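Local coordinates for intracellular protein transport protein USO1 (Saccharomyces cerevisiae S288c, PDB 6LSU) that serves as a membrane tether required for protein transport from the endoplasmic reticulum to the Golgi complex, at residues F515-T520 / P579-T584; K625-M630 / T703-L708; P66-L71 / E86-L91; D146-L151 / Q168-V173; Y266-Q271 / P320-T325. All blocks are in the same frame, centred on the assembly; numbering follows the deposited sequence.

Contact 1: residues F515-T520 / P579-T584; sequences FKLFFT and PISYLT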
# COMPACT_ATOMS: atom_id res chain seq x y z
N PHE A 515 15.01 -8.59 -15.26
CA PHE A 515 14.82 -8.07 -13.89
C PHE A 515 15.57 -8.95 -12.87
O PHE A 515 16.12 -8.41 -11.86
CB PHE A 515 13.32 -7.88 -13.63
CG PHE A 515 12.88 -6.54 -14.16
CD1 PHE A 515 13.38 -5.40 -13.59
CD2 PHE A 515 12.03 -6.44 -15.23
CE1 PHE A 515 13.04 -4.17 -14.07
CE2 PHE A 515 11.69 -5.19 -15.72
CZ PHE A 515 12.21 -4.06 -15.15
N LYS A 516 15.70 -10.24 -13.14
CA LYS A 516 16.61 -11.10 -12.35
C LYS A 516 17.95 -10.39 -12.09
O LYS A 516 18.49 -10.46 -10.95
CB LYS A 516 16.94 -12.36 -13.11
CG LYS A 516 18.03 -13.19 -12.49
CD LYS A 516 17.99 -14.62 -12.95
CE LYS A 516 18.56 -14.79 -14.35
NZ LYS A 516 18.44 -16.21 -14.75
N LEU A 517 18.53 -9.76 -13.11
CA LEU A 517 19.84 -9.09 -12.93
C LEU A 517 19.62 -7.78 -12.17
O LEU A 517 20.38 -7.44 -11.30
CB LEU A 517 20.45 -8.88 -14.30
CG LEU A 517 21.96 -8.69 -14.38
CD1 LEU A 517 22.23 -7.55 -15.32
CD2 LEU A 517 22.61 -8.48 -13.04
N PHE A 518 18.54 -7.09 -12.47
CA PHE A 518 18.21 -5.75 -11.90
C PHE A 518 18.07 -5.84 -10.37
O PHE A 518 18.68 -5.09 -9.63
CB PHE A 518 16.96 -5.19 -12.56
CG PHE A 518 16.50 -3.94 -11.85
CD1 PHE A 518 17.15 -2.74 -12.03
CD2 PHE A 518 15.53 -4.03 -10.85
CE1 PHE A 518 16.77 -1.62 -11.29
CE2 PHE A 518 15.17 -2.92 -10.11
CZ PHE A 518 15.78 -1.71 -10.33
N PHE A 519 17.29 -6.82 -9.90
CA PHE A 519 17.14 -7.16 -8.47
C PHE A 519 18.49 -7.49 -7.86
O PHE A 519 18.85 -6.79 -6.85
CB PHE A 519 16.04 -8.21 -8.31
CG PHE A 519 14.66 -7.65 -8.52
CD1 PHE A 519 14.30 -6.43 -7.96
CD2 PHE A 519 13.70 -8.35 -9.25
CE1 PHE A 519 13.03 -5.89 -8.19
CE2 PHE A 519 12.42 -7.84 -9.46
CZ PHE A 519 12.10 -6.60 -8.95
N THR A 520 19.24 -8.43 -8.44
CA THR A 520 20.60 -8.81 -7.96
C THR A 520 21.47 -7.55 -7.81
O THR A 520 22.01 -7.27 -6.72
CB THR A 520 21.23 -9.87 -8.87
OG1 THR A 520 20.34 -11.00 -8.88
CG2 THR A 520 22.54 -10.40 -8.34
N PRO A 579 22.76 -4.34 -19.71
CA PRO A 579 23.93 -3.45 -19.65
C PRO A 579 23.85 -2.35 -18.59
O PRO A 579 24.86 -2.10 -17.96
CB PRO A 579 23.93 -2.71 -21.00
CG PRO A 579 23.08 -3.54 -21.91
CD PRO A 579 22.14 -4.35 -21.04
N ILE A 580 22.69 -1.72 -18.42
CA ILE A 580 22.50 -0.61 -17.41
C ILE A 580 22.76 -1.17 -16.00
O ILE A 580 23.41 -0.50 -15.15
CB ILE A 580 21.09 0.00 -17.50
CG1 ILE A 580 20.88 0.73 -18.83
CG2 ILE A 580 20.83 0.92 -16.32
CD1 ILE A 580 19.48 1.31 -19.01
N SER A 581 22.33 -2.41 -15.78
CA SER A 581 22.41 -3.05 -14.46
C SER A 581 23.88 -3.25 -14.13
O SER A 581 24.30 -2.68 -13.11
CB SER A 581 21.59 -4.30 -14.41
OG SER A 581 20.22 -3.97 -14.52
N TYR A 582 24.64 -3.95 -14.99
CA TYR A 582 26.13 -4.10 -14.82
C TYR A 582 26.79 -2.73 -14.71
O TYR A 582 27.56 -2.54 -13.75
CB TYR A 582 26.80 -4.83 -15.98
CG TYR A 582 26.47 -6.30 -16.06
CD1 TYR A 582 26.82 -7.18 -15.04
CD2 TYR A 582 25.81 -6.81 -17.16
CE1 TYR A 582 26.47 -8.52 -15.09
CE2 TYR A 582 25.47 -8.16 -17.26
CZ TYR A 582 25.80 -9.02 -16.21
OH TYR A 582 25.49 -10.36 -16.33
N LEU A 583 26.48 -1.80 -15.61
CA LEU A 583 27.23 -0.51 -15.66
C LEU A 583 27.04 0.27 -14.36
O LEU A 583 28.06 0.53 -13.68
CB LEU A 583 26.79 0.30 -16.89
CG LEU A 583 27.51 -0.11 -18.16
CD1 LEU A 583 26.74 0.35 -19.37
CD2 LEU A 583 28.92 0.44 -18.15
N THR A 584 25.79 0.57 -14.00
CA THR A 584 25.39 1.28 -12.74
C THR A 584 25.94 0.53 -11.51
O THR A 584 26.43 1.19 -10.54
CB THR A 584 23.86 1.35 -12.64
OG1 THR A 584 23.26 0.05 -12.70
CG2 THR A 584 23.24 2.17 -13.75

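Contact 2: residues K625-M630 / T703-L708; sequences KCLVTM and TYFIQL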
# COMPACT_ATOMS: atom_id res chain seq x y z
N LYS A 625 26.15 4.54 -23.84
CA LYS A 625 27.37 5.28 -24.23
C LYS A 625 27.78 6.14 -23.04
O LYS A 625 28.98 6.09 -22.68
CB LYS A 625 27.12 5.96 -25.58
CG LYS A 625 27.79 7.29 -25.84
CD LYS A 625 27.42 7.81 -27.21
CE LYS A 625 27.33 9.32 -27.29
NZ LYS A 625 26.70 9.74 -28.57
N CYS A 626 26.85 6.87 -22.41
CA CYS A 626 27.21 7.77 -21.27
C CYS A 626 27.62 6.92 -20.03
O CYS A 626 28.53 7.33 -19.26
CB CYS A 626 26.09 8.74 -20.94
SG CYS A 626 25.59 9.85 -22.32
N LEU A 627 26.99 5.74 -19.83
CA LEU A 627 27.27 4.92 -18.63
C LEU A 627 28.65 4.30 -18.73
O LEU A 627 29.42 4.36 -17.69
CB LEU A 627 26.18 3.85 -18.45
CG LEU A 627 24.90 4.36 -17.80
CD1 LEU A 627 23.89 3.22 -17.63
CD2 LEU A 627 25.21 5.03 -16.47
N VAL A 628 28.97 3.74 -19.92
CA VAL A 628 30.36 3.31 -20.26
C VAL A 628 31.30 4.48 -20.01
O VAL A 628 32.31 4.27 -19.41
CB VAL A 628 30.52 2.79 -21.70
CG1 VAL A 628 31.99 2.55 -22.00
CG2 VAL A 628 29.75 1.50 -21.93
N THR A 629 31.00 5.67 -20.51
CA THR A 629 31.90 6.85 -20.38
C THR A 629 32.06 7.12 -18.89
O THR A 629 33.19 7.33 -18.44
CB THR A 629 31.33 8.08 -21.10
OG1 THR A 629 31.04 7.69 -22.44
CG2 THR A 629 32.24 9.29 -21.01
N MET A 630 30.95 7.12 -18.16
CA MET A 630 30.92 7.42 -16.70
C MET A 630 31.81 6.41 -15.93
O MET A 630 32.60 6.79 -15.00
CB MET A 630 29.50 7.33 -16.18
CG MET A 630 29.32 8.13 -14.92
SD MET A 630 27.72 7.86 -14.17
CE MET A 630 26.66 8.48 -15.49
N THR A 703 17.55 2.65 -7.25
CA THR A 703 17.44 3.90 -6.48
C THR A 703 18.81 4.26 -5.89
O THR A 703 19.17 5.46 -5.79
CB THR A 703 16.37 3.79 -5.39
OG1 THR A 703 16.54 5.04 -4.72
CG2 THR A 703 16.52 2.60 -4.47
N TYR A 704 19.57 3.28 -5.47
CA TYR A 704 20.89 3.59 -4.86
C TYR A 704 21.76 4.27 -5.92
O TYR A 704 22.51 5.18 -5.54
CB TYR A 704 21.54 2.33 -4.28
CG TYR A 704 20.57 1.54 -3.47
CD1 TYR A 704 20.06 2.07 -2.30
CD2 TYR A 704 20.06 0.32 -3.93
CE1 TYR A 704 19.10 1.39 -1.56
CE2 TYR A 704 19.11 -0.37 -3.19
CZ TYR A 704 18.61 0.19 -2.01
OH TYR A 704 17.67 -0.42 -1.26
N PHE A 705 21.67 3.85 -7.19
CA PHE A 705 22.51 4.43 -8.26
C PHE A 705 22.06 5.87 -8.48
O PHE A 705 22.92 6.81 -8.50
CB PHE A 705 22.44 3.63 -9.56
CG PHE A 705 23.13 4.38 -10.67
CD1 PHE A 705 24.51 4.37 -10.76
CD2 PHE A 705 22.40 5.16 -11.55
CE1 PHE A 705 25.16 5.08 -11.76
CE2 PHE A 705 23.05 5.91 -12.53
CZ PHE A 705 24.43 5.85 -12.63
N ILE A 706 20.74 6.05 -8.63
CA ILE A 706 20.10 7.40 -8.76
C ILE A 706 20.58 8.30 -7.63
O ILE A 706 20.79 9.46 -7.91
CB ILE A 706 18.57 7.31 -8.76
CG1 ILE A 706 18.05 6.45 -9.91
CG2 ILE A 706 17.96 8.69 -8.81
CD1 ILE A 706 16.62 6.04 -9.77
N GLN A 707 20.66 7.83 -6.38
CA GLN A 707 20.97 8.71 -5.23
C GLN A 707 22.44 9.07 -5.37
O GLN A 707 22.83 10.26 -5.16
CB GLN A 707 20.70 8.03 -3.88
CG GLN A 707 19.29 8.21 -3.32
CD GLN A 707 19.02 7.20 -2.23
OE1 GLN A 707 19.66 7.22 -1.17
NE2 GLN A 707 18.12 6.27 -2.50
N LEU A 708 23.26 8.07 -5.68
CA LEU A 708 24.73 8.27 -5.82
C LEU A 708 24.99 9.29 -6.95
O LEU A 708 25.71 10.25 -6.73
CB LEU A 708 25.39 6.94 -6.12
CG LEU A 708 26.88 7.07 -6.41
CD1 LEU A 708 27.65 7.27 -5.11
CD2 LEU A 708 27.41 5.86 -7.16

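Contact 3: residues P66-L71 / E86-L91; sequences PLLNTL and ETILIL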
# COMPACT_ATOMS: atom_id res chain seq x y z
N PRO A 66 -41.50 24.73 10.05
CA PRO A 66 -42.66 24.08 10.65
C PRO A 66 -42.43 22.59 11.00
O PRO A 66 -42.73 22.19 12.13
CB PRO A 66 -43.77 24.16 9.57
CG PRO A 66 -43.31 25.23 8.60
CD PRO A 66 -41.80 25.33 8.74
N LEU A 67 -41.93 21.82 10.03
CA LEU A 67 -41.57 20.38 10.19
C LEU A 67 -40.65 20.21 11.40
O LEU A 67 -40.95 19.41 12.31
CB LEU A 67 -40.85 19.91 8.91
CG LEU A 67 -41.63 19.01 7.96
CD1 LEU A 67 -43.12 19.02 8.22
CD2 LEU A 67 -41.32 19.38 6.51
N LEU A 68 -39.58 20.98 11.44
CA LEU A 68 -38.63 20.92 12.57
C LEU A 68 -39.30 21.41 13.87
O LEU A 68 -38.94 20.87 14.98
CB LEU A 68 -37.40 21.74 12.17
CG LEU A 68 -36.60 21.17 11.01
CD1 LEU A 68 -35.32 21.96 10.76
CD2 LEU A 68 -36.25 19.71 11.25
N ASN A 69 -40.22 22.37 13.78
CA ASN A 69 -40.92 22.90 14.98
C ASN A 69 -41.85 21.80 15.47
O ASN A 69 -41.74 21.41 16.65
CB ASN A 69 -41.64 24.22 14.71
CG ASN A 69 -40.71 25.42 14.70
OD1 ASN A 69 -40.93 26.38 13.97
ND2 ASN A 69 -39.64 25.33 15.46
N THR A 70 -42.71 21.27 14.59
CA THR A 70 -43.64 20.17 14.97
C THR A 70 -42.86 18.93 15.46
O THR A 70 -43.44 18.15 16.29
CB THR A 70 -44.58 19.84 13.81
OG1 THR A 70 -45.31 21.03 13.50
CG2 THR A 70 -45.54 18.72 14.14
N LEU A 71 -41.62 18.73 15.00
CA LEU A 71 -40.80 17.58 15.44
C LEU A 71 -40.40 17.75 16.92
O LEU A 71 -40.49 16.77 17.67
CB LEU A 71 -39.57 17.41 14.53
CG LEU A 71 -38.64 16.24 14.91
CD1 LEU A 71 -39.22 14.92 14.45
CD2 LEU A 71 -37.24 16.45 14.37
N GLU A 86 -39.32 10.73 7.66
CA GLU A 86 -39.40 10.24 6.26
C GLU A 86 -39.39 11.48 5.36
O GLU A 86 -38.67 11.45 4.31
CB GLU A 86 -40.61 9.37 5.95
CG GLU A 86 -40.73 8.16 6.84
CD GLU A 86 -41.98 7.29 6.74
OE1 GLU A 86 -41.93 6.12 7.26
OE2 GLU A 86 -42.97 7.74 6.12
N THR A 87 -40.08 12.54 5.77
CA THR A 87 -40.31 13.72 4.90
C THR A 87 -38.96 14.42 4.72
O THR A 87 -38.57 14.68 3.53
CB THR A 87 -41.45 14.62 5.41
OG1 THR A 87 -42.65 13.82 5.36
CG2 THR A 87 -41.61 15.86 4.55
N ILE A 88 -38.21 14.60 5.79
CA ILE A 88 -36.89 15.28 5.68
C ILE A 88 -35.96 14.48 4.76
O ILE A 88 -35.24 15.10 3.93
CB ILE A 88 -36.24 15.52 7.04
CG1 ILE A 88 -37.17 16.33 7.94
CG2 ILE A 88 -34.89 16.23 6.84
CD1 ILE A 88 -36.59 16.57 9.31
N LEU A 89 -35.95 13.16 4.95
CA LEU A 89 -35.10 12.23 4.17
C LEU A 89 -35.49 12.30 2.70
O LEU A 89 -34.61 12.25 1.84
CB LEU A 89 -35.24 10.81 4.73
CG LEU A 89 -34.36 10.57 5.95
CD1 LEU A 89 -34.67 9.26 6.64
CD2 LEU A 89 -32.91 10.65 5.54
N ILE A 90 -36.79 12.43 2.42
CA ILE A 90 -37.20 12.55 0.99
C ILE A 90 -36.63 13.86 0.45
O ILE A 90 -36.03 13.88 -0.66
CB ILE A 90 -38.71 12.47 0.83
CG1 ILE A 90 -39.20 11.08 1.27
CG2 ILE A 90 -39.07 12.84 -0.60
CD1 ILE A 90 -40.69 10.86 1.05
N LEU A 91 -36.71 14.90 1.27
CA LEU A 91 -36.36 16.26 0.82
C LEU A 91 -34.86 16.35 0.54
O LEU A 91 -34.47 17.10 -0.40
CB LEU A 91 -36.81 17.27 1.86
CG LEU A 91 -38.32 17.50 1.96
CD1 LEU A 91 -38.62 18.42 3.13
CD2 LEU A 91 -38.86 18.07 0.67

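Contact 4: residues D146-L151 / Q168-V173; sequences DLIHLL and QLLEAV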
# COMPACT_ATOMS: atom_id res chain seq x y z
N ASP A 146 -29.56 21.63 19.26
CA ASP A 146 -30.61 20.93 20.06
C ASP A 146 -31.30 19.86 19.21
O ASP A 146 -31.69 18.81 19.76
CB ASP A 146 -31.65 21.92 20.59
CG ASP A 146 -31.08 23.08 21.40
OD1 ASP A 146 -29.94 22.94 21.91
OD2 ASP A 146 -31.79 24.11 21.51
N LEU A 147 -31.52 20.15 17.92
CA LEU A 147 -32.12 19.18 16.97
C LEU A 147 -31.23 17.93 16.88
O LEU A 147 -31.78 16.82 17.01
CB LEU A 147 -32.28 19.87 15.61
CG LEU A 147 -33.64 20.49 15.38
CD1 LEU A 147 -33.71 21.11 13.99
CD2 LEU A 147 -34.72 19.45 15.57
N ILE A 148 -29.91 18.11 16.68
CA ILE A 148 -28.93 16.99 16.75
C ILE A 148 -29.17 16.24 18.06
O ILE A 148 -29.32 14.99 18.01
CB ILE A 148 -27.47 17.47 16.63
CG1 ILE A 148 -27.16 18.14 15.29
CG2 ILE A 148 -26.52 16.31 16.87
CD1 ILE A 148 -27.33 17.23 14.10
N HIS A 149 -29.21 16.95 19.20
CA HIS A 149 -29.36 16.31 20.53
C HIS A 149 -30.74 15.62 20.57
O HIS A 149 -30.85 14.52 21.16
CB HIS A 149 -29.07 17.32 21.66
CG HIS A 149 -27.65 17.78 21.71
ND1 HIS A 149 -26.90 17.75 22.88
CD2 HIS A 149 -26.83 18.29 20.77
CE1 HIS A 149 -25.69 18.23 22.64
NE2 HIS A 149 -25.62 18.57 21.35
N LEU A 150 -31.75 16.15 19.89
CA LEU A 150 -33.10 15.51 19.86
C LEU A 150 -32.99 14.18 19.10
O LEU A 150 -33.37 13.11 19.68
CB LEU A 150 -34.12 16.43 19.16
CG LEU A 150 -35.51 15.83 18.95
CD1 LEU A 150 -36.20 15.60 20.28
CD2 LEU A 150 -36.37 16.70 18.08
N LEU A 151 -32.45 14.23 17.88
CA LEU A 151 -32.20 13.04 17.03
C LEU A 151 -31.46 11.99 17.86
O LEU A 151 -31.86 10.77 17.88
CB LEU A 151 -31.37 13.43 15.81
CG LEU A 151 -32.10 14.25 14.76
CD1 LEU A 151 -31.15 14.63 13.65
CD2 LEU A 151 -33.31 13.53 14.22
N GLN A 168 -29.69 7.23 9.56
CA GLN A 168 -29.60 7.61 8.13
C GLN A 168 -29.55 9.13 8.01
O GLN A 168 -28.70 9.60 7.19
CB GLN A 168 -30.76 7.00 7.35
CG GLN A 168 -30.62 5.50 7.24
CD GLN A 168 -31.81 4.80 6.61
OE1 GLN A 168 -32.97 5.11 6.85
NE2 GLN A 168 -31.50 3.79 5.81
N LEU A 169 -30.38 9.87 8.77
CA LEU A 169 -30.45 11.35 8.65
C LEU A 169 -29.11 11.94 9.07
O LEU A 169 -28.58 12.79 8.35
CB LEU A 169 -31.62 11.91 9.47
CG LEU A 169 -31.88 13.41 9.28
CD1 LEU A 169 -32.08 13.76 7.81
CD2 LEU A 169 -33.08 13.84 10.11
N LEU A 170 -28.56 11.45 10.17
CA LEU A 170 -27.21 11.83 10.66
C LEU A 170 -26.11 11.51 9.66
O LEU A 170 -25.13 12.31 9.59
CB LEU A 170 -26.96 11.11 11.98
CG LEU A 170 -27.71 11.75 13.14
CD1 LEU A 170 -27.44 11.00 14.43
CD2 LEU A 170 -27.33 13.24 13.27
N GLU A 171 -26.20 10.37 8.97
CA GLU A 171 -25.24 10.04 7.90
C GLU A 171 -25.36 11.11 6.80
O GLU A 171 -24.37 11.49 6.25
CB GLU A 171 -25.50 8.65 7.28
CG GLU A 171 -25.01 7.46 8.07
CD GLU A 171 -25.44 6.18 7.35
OE1 GLU A 171 -24.65 5.63 6.53
OE2 GLU A 171 -26.61 5.75 7.52
N ALA A 172 -26.57 11.51 6.45
CA ALA A 172 -26.81 12.52 5.40
C ALA A 172 -26.15 13.85 5.77
O ALA A 172 -25.44 14.44 4.93
CB ALA A 172 -28.28 12.67 5.18
N VAL A 173 -26.29 14.29 7.02
CA VAL A 173 -25.69 15.59 7.43
C VAL A 173 -24.17 15.41 7.57
O VAL A 173 -23.46 16.36 7.28
CB VAL A 173 -26.38 16.20 8.66
CG1 VAL A 173 -27.89 16.06 8.55
CG2 VAL A 173 -25.87 15.63 9.96

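Contact 5: residues Y266-Q271 / P320-T325; sequences YNTSNQ and PGNTVT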
# COMPACT_ATOMS: atom_id res chain seq x y z
N TYR A 266 -3.26 6.77 12.59
CA TYR A 266 -2.58 7.97 13.14
C TYR A 266 -2.79 8.12 14.66
O TYR A 266 -2.44 9.18 15.24
CB TYR A 266 -3.10 9.23 12.44
CG TYR A 266 -2.96 9.19 10.94
CD1 TYR A 266 -1.81 8.70 10.34
CD2 TYR A 266 -3.99 9.64 10.12
CE1 TYR A 266 -1.67 8.67 8.96
CE2 TYR A 266 -3.86 9.61 8.74
CZ TYR A 266 -2.70 9.12 8.16
OH TYR A 266 -2.59 9.08 6.80
N ASN A 267 -3.30 7.08 15.30
CA ASN A 267 -3.67 7.11 16.72
C ASN A 267 -2.88 6.01 17.42
O ASN A 267 -3.45 4.88 17.61
CB ASN A 267 -5.19 6.98 16.85
CG ASN A 267 -5.73 7.58 18.13
OD1 ASN A 267 -5.24 7.30 19.22
ND2 ASN A 267 -6.75 8.41 17.99
N THR A 268 -1.63 6.32 17.80
CA THR A 268 -0.66 5.35 18.38
C THR A 268 -1.30 4.78 19.64
O THR A 268 -1.34 3.53 19.81
CB THR A 268 0.73 5.99 18.55
OG1 THR A 268 0.57 7.32 19.03
CG2 THR A 268 1.48 6.12 17.25
N SER A 269 -1.85 5.65 20.48
CA SER A 269 -2.50 5.23 21.74
C SER A 269 -3.57 4.19 21.38
O SER A 269 -3.58 3.10 21.96
CB SER A 269 -3.08 6.41 22.50
OG SER A 269 -3.42 7.47 21.61
N ASN A 270 -4.42 4.52 20.41
CA ASN A 270 -5.48 3.58 19.94
C ASN A 270 -4.84 2.27 19.43
O ASN A 270 -5.41 1.18 19.66
CB ASN A 270 -6.38 4.26 18.92
CG ASN A 270 -7.62 4.87 19.55
OD1 ASN A 270 -7.77 4.80 20.76
ND2 ASN A 270 -8.51 5.39 18.73
N GLN A 271 -3.68 2.37 18.78
CA GLN A 271 -2.96 1.21 18.22
C GLN A 271 -2.48 0.33 19.39
O GLN A 271 -2.90 -0.87 19.46
CB GLN A 271 -1.85 1.69 17.28
CG GLN A 271 -2.35 2.46 16.05
CD GLN A 271 -1.19 3.15 15.37
OE1 GLN A 271 -0.04 2.86 15.71
NE2 GLN A 271 -1.48 4.04 14.41
N PRO A 320 6.65 2.90 10.11
CA PRO A 320 8.02 3.27 10.48
C PRO A 320 8.17 4.75 10.86
O PRO A 320 7.47 5.58 10.28
CB PRO A 320 8.84 2.97 9.21
CG PRO A 320 7.83 2.97 8.08
CD PRO A 320 6.53 2.49 8.70
N GLY A 321 9.04 5.03 11.85
CA GLY A 321 9.36 6.39 12.32
C GLY A 321 8.63 6.78 13.61
O GLY A 321 9.12 7.72 14.26
N ASN A 322 7.51 6.13 13.95
CA ASN A 322 6.80 6.32 15.25
C ASN A 322 7.64 5.68 16.35
O ASN A 322 8.39 4.72 16.04
CB ASN A 322 5.40 5.71 15.29
CG ASN A 322 4.52 6.20 14.17
OD1 ASN A 322 5.00 6.85 13.24
ND2 ASN A 322 3.24 5.89 14.25
N THR A 323 7.51 6.18 17.59
CA THR A 323 8.32 5.72 18.76
C THR A 323 7.82 4.34 19.22
O THR A 323 8.65 3.57 19.75
CB THR A 323 8.34 6.78 19.87
OG1 THR A 323 7.01 7.26 20.10
CG2 THR A 323 9.24 7.95 19.56
N VAL A 324 6.56 4.00 18.93
CA VAL A 324 5.88 2.77 19.44
C VAL A 324 6.12 1.57 18.50
O VAL A 324 5.77 0.43 18.91
CB VAL A 324 4.37 2.98 19.68
CG1 VAL A 324 4.00 2.73 21.12
CG2 VAL A 324 3.89 4.33 19.20
N THR A 325 6.68 1.82 17.32
CA THR A 325 6.85 0.82 16.24
C THR A 325 7.50 -0.44 16.79
O THR A 325 6.93 -1.57 16.60
CB THR A 325 7.66 1.41 15.09
OG1 THR A 325 6.88 2.51 14.65
CG2 THR A 325 7.90 0.39 13.99
O HOH W 1 0.55 5.41 13.70

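Contact 1: residues F515-T520 / P579-T584
Leu-517 reaches across from helix 514-528 and sets its CD1 methyl between Ser-581 CB and one face of the Tyr-582 ring, and this is where the two helices are most closely packed. CD1 lies 3.4 Å from Ser-581 CB. The same methyl makes a CH-pi contact with the Tyr-582 ring, 4.0 Å from the ring centroid and 18° off the ring normal, displaced toward the rim near CE2. The Leu-517 and Tyr-582 side chains cross at about a right angle. The leucine has CG anti to its own nitrogen (chi1 -158°), while the tyrosine CG lies beside its nitrogen, which swings the ring back to meet the methyl.

The other half is looser, though equally buried. Ser-581 OG stands at the edge of the Phe-518 ring, near its plane, and comes no nearer than 3.8 Å, to Phe-518 CA; no hydrogen bond crosses here, and OG bonds instead to Arg-577 O within its own helix. The segment axes approach to 9.2 Å and run nearly parallel at 17°, with Ser-581 facing Phe-518 where the CA atoms are nearest. This is near-parallel helix packing in the head region, with segment 579-584 in ARM 9. Around it, Ile-624 of helix 622-637 packs on Pro-579, Ile-580 and Leu-583, helix 559-568 lies against Tyr-582, and Val-699 of a loop reaches Phe-518.

Contact 2: residues K625-M630 / T703-L708
Met-630 and Phe-705 form a Met-aromatic contact in the helical C-terminal half of the globular head, joining helix 622-637, whose segment 625-630 lies in ARM 10, to helix 703-711. The two side chains come from opposite directions. The sulfur approaches the edge of the ring, not its face: SD is 5.4 Å from the Phe-705 centroid and 81° off the ring normal. Phe-705 has CG anti to its nitrogen (chi1 171°), and its outer carbon CZ is the part of the ring that reaches the partner helix. Met-630 extends through its first two torsions and then bends at chi3 (-63°).

Leu-627, one turn earlier on the same helix, brings its CD2 methyl to that same corner of the ring, and its side chain crosses the phenyl obliquely. The backbones stay well apart, with Leu-627 CA and Phe-705 CA 11.4 Å from each other, and the gap between the helices is bridged by side-chain ends alone. Helix 577-590 lines this junction through Thr-584, which touches Phe-705, and Ile-587, which touches Met-630; Phe-670 of helix 660-673 packs on both Leu-627 and Met-630. CZ of Phe-705 is thus shared, 4.0 Å from Leu-627 CD2 and 4.2 Å from Met-630 SD.

Contact 3: residues P66-L71 / E86-L91
Leu-68 CG and Ile-88 CG1 both lie anti to their own carbonyl carbons (chi1 -65° and -56°), and these torsions send Leu-68 CD2 and Ile-88 CD1 to meet at 3.7 Å. The two side chains cross at about a right angle, methyl against methyl.

Leu-67 makes a second patch beside the first. Its CD2 rests 4.0 Å from Thr-87 CG2, and the same methyl lies more loosely by Leu-91 CD1, 4.4 Å away. Thr-87 offers only its methyl to this interface; its hydroxyl OG1 is bonded to Ala-83 O, one turn back. No hydrogen bond links the two segments, which are held by methyl contacts between buried side chains.

Helix 132-143 covers one flank, with Ile-137 on both Ile-88 and Leu-91, and Ser-52 of helix 38-54 touches Thr-87 and Leu-91. The segment axes run in roughly opposite directions at 152°, and helices 56-73 and 78-91 form an antiparallel pair within ARM 1, the kind of packing on which armadillo-type superhelices are built.

Contact 4: residues D146-L151 / Q168-V173
Ile-148 and Leu-170 mark the nearest approach of the two backbones, their CA atoms 8.2 Å apart, where segment axes 11.4 Å from each other run in roughly opposite directions at 144°. At that spacing only the ends of the side chains touch.

Leu-151 is the central one. Its CD1 methyl lies 4.1 Å from Leu-169 CD2 and at the same distance from Leu-170 CD2, so it sits against two successive leucines of the facing helix. It meets Leu-169 at about a right angle but slides past Leu-170 in the opposite direction. Leu-169 has CG anti to its nitrogen and Leu-170 has it beside its nitrogen (chi1 -173° and -76°), and this divergence spreads their CD2 methyls over Leu-151. Leu-170 CD2 also receives Ile-148 CD1.

The interface is wholly apolar and buried inside ARM 2. Leu-85 of helix 78-91 packs on both Leu-151 and Leu-169, helix 178-187 covers Ile-148 through Ala-184 and Leu-185, and Leu-213 of helix 204-218 lies against Leu-170.

Contact 5: residues Y266-Q271 / P320-T325
Asn-267 OD1, gripped by Ser-269 OG and Asn-270 N, caps the helix start from which Thr-268 reaches across to Asn-322 and Val-324. Asn-267 is the N-cap, and its OD1 accepts from Asn-270 N at 3.1 Å (N-H...O angle 152°) and from Ser-269 OG at 3.0 Å. These two donors reach OD1 from opposite faces of the carbonyl plane, fixing the amide's rotation, while Asn-267 ND2 bonds to Gln-225 OE1.

Direct touching is left to Thr-268. Its CG2 methyl is 3.5 Å from Asn-322 ND2, a van der Waals approach, and 3.6 Å from Val-324 CG2; Thr-268 CB lies near the same valine methyl. With CG2 anti to the carbonyl carbon of Thr-268, the methyl looks across the gap. This is a small surface contact, with its three touching residues all partly exposed.

A water lies between Gln-271 NE2 and Asn-322 ND2, but the bridge is tentative: the glutamine leg is modelled too close and is doubtful, and the asparagine leg is weak. Gln-271 NE2 also bonds to Leu-264 O at the end of the preceding helix. Thus the capped start of helix 268-276 in ARM 5 leans on segment 320-325, in ARM 6, which lies in the loop between helices 301-317 and 325-333, with helix 222-229 packed against Asn-267, Ser-269 and Asn-270.

How the contacts relate
The five contacts fall into two touching pairs and a single contact between them along the elongated head. Contacts 3 and 4, in ARM 1 and ARM 2, have centres 12 Å apart and touch directly, Leu-68 CD1 meeting Leu-147 CD1 at 3.7 Å, so the two helix pairs pack directly on each other through apolar side chains. Contacts 1 and 2 are likewise 12 Å apart between centres, with Thr-584 CB 3.6 Å from Phe-705 CD1. The two pairs lie on opposite sides of the chain's centre, contacts 1 and 3 being separated by 68 Å between centres. Contact 5 stands between them, 33 Å from contact 4 and 37 Å from contact 1, centre to centre.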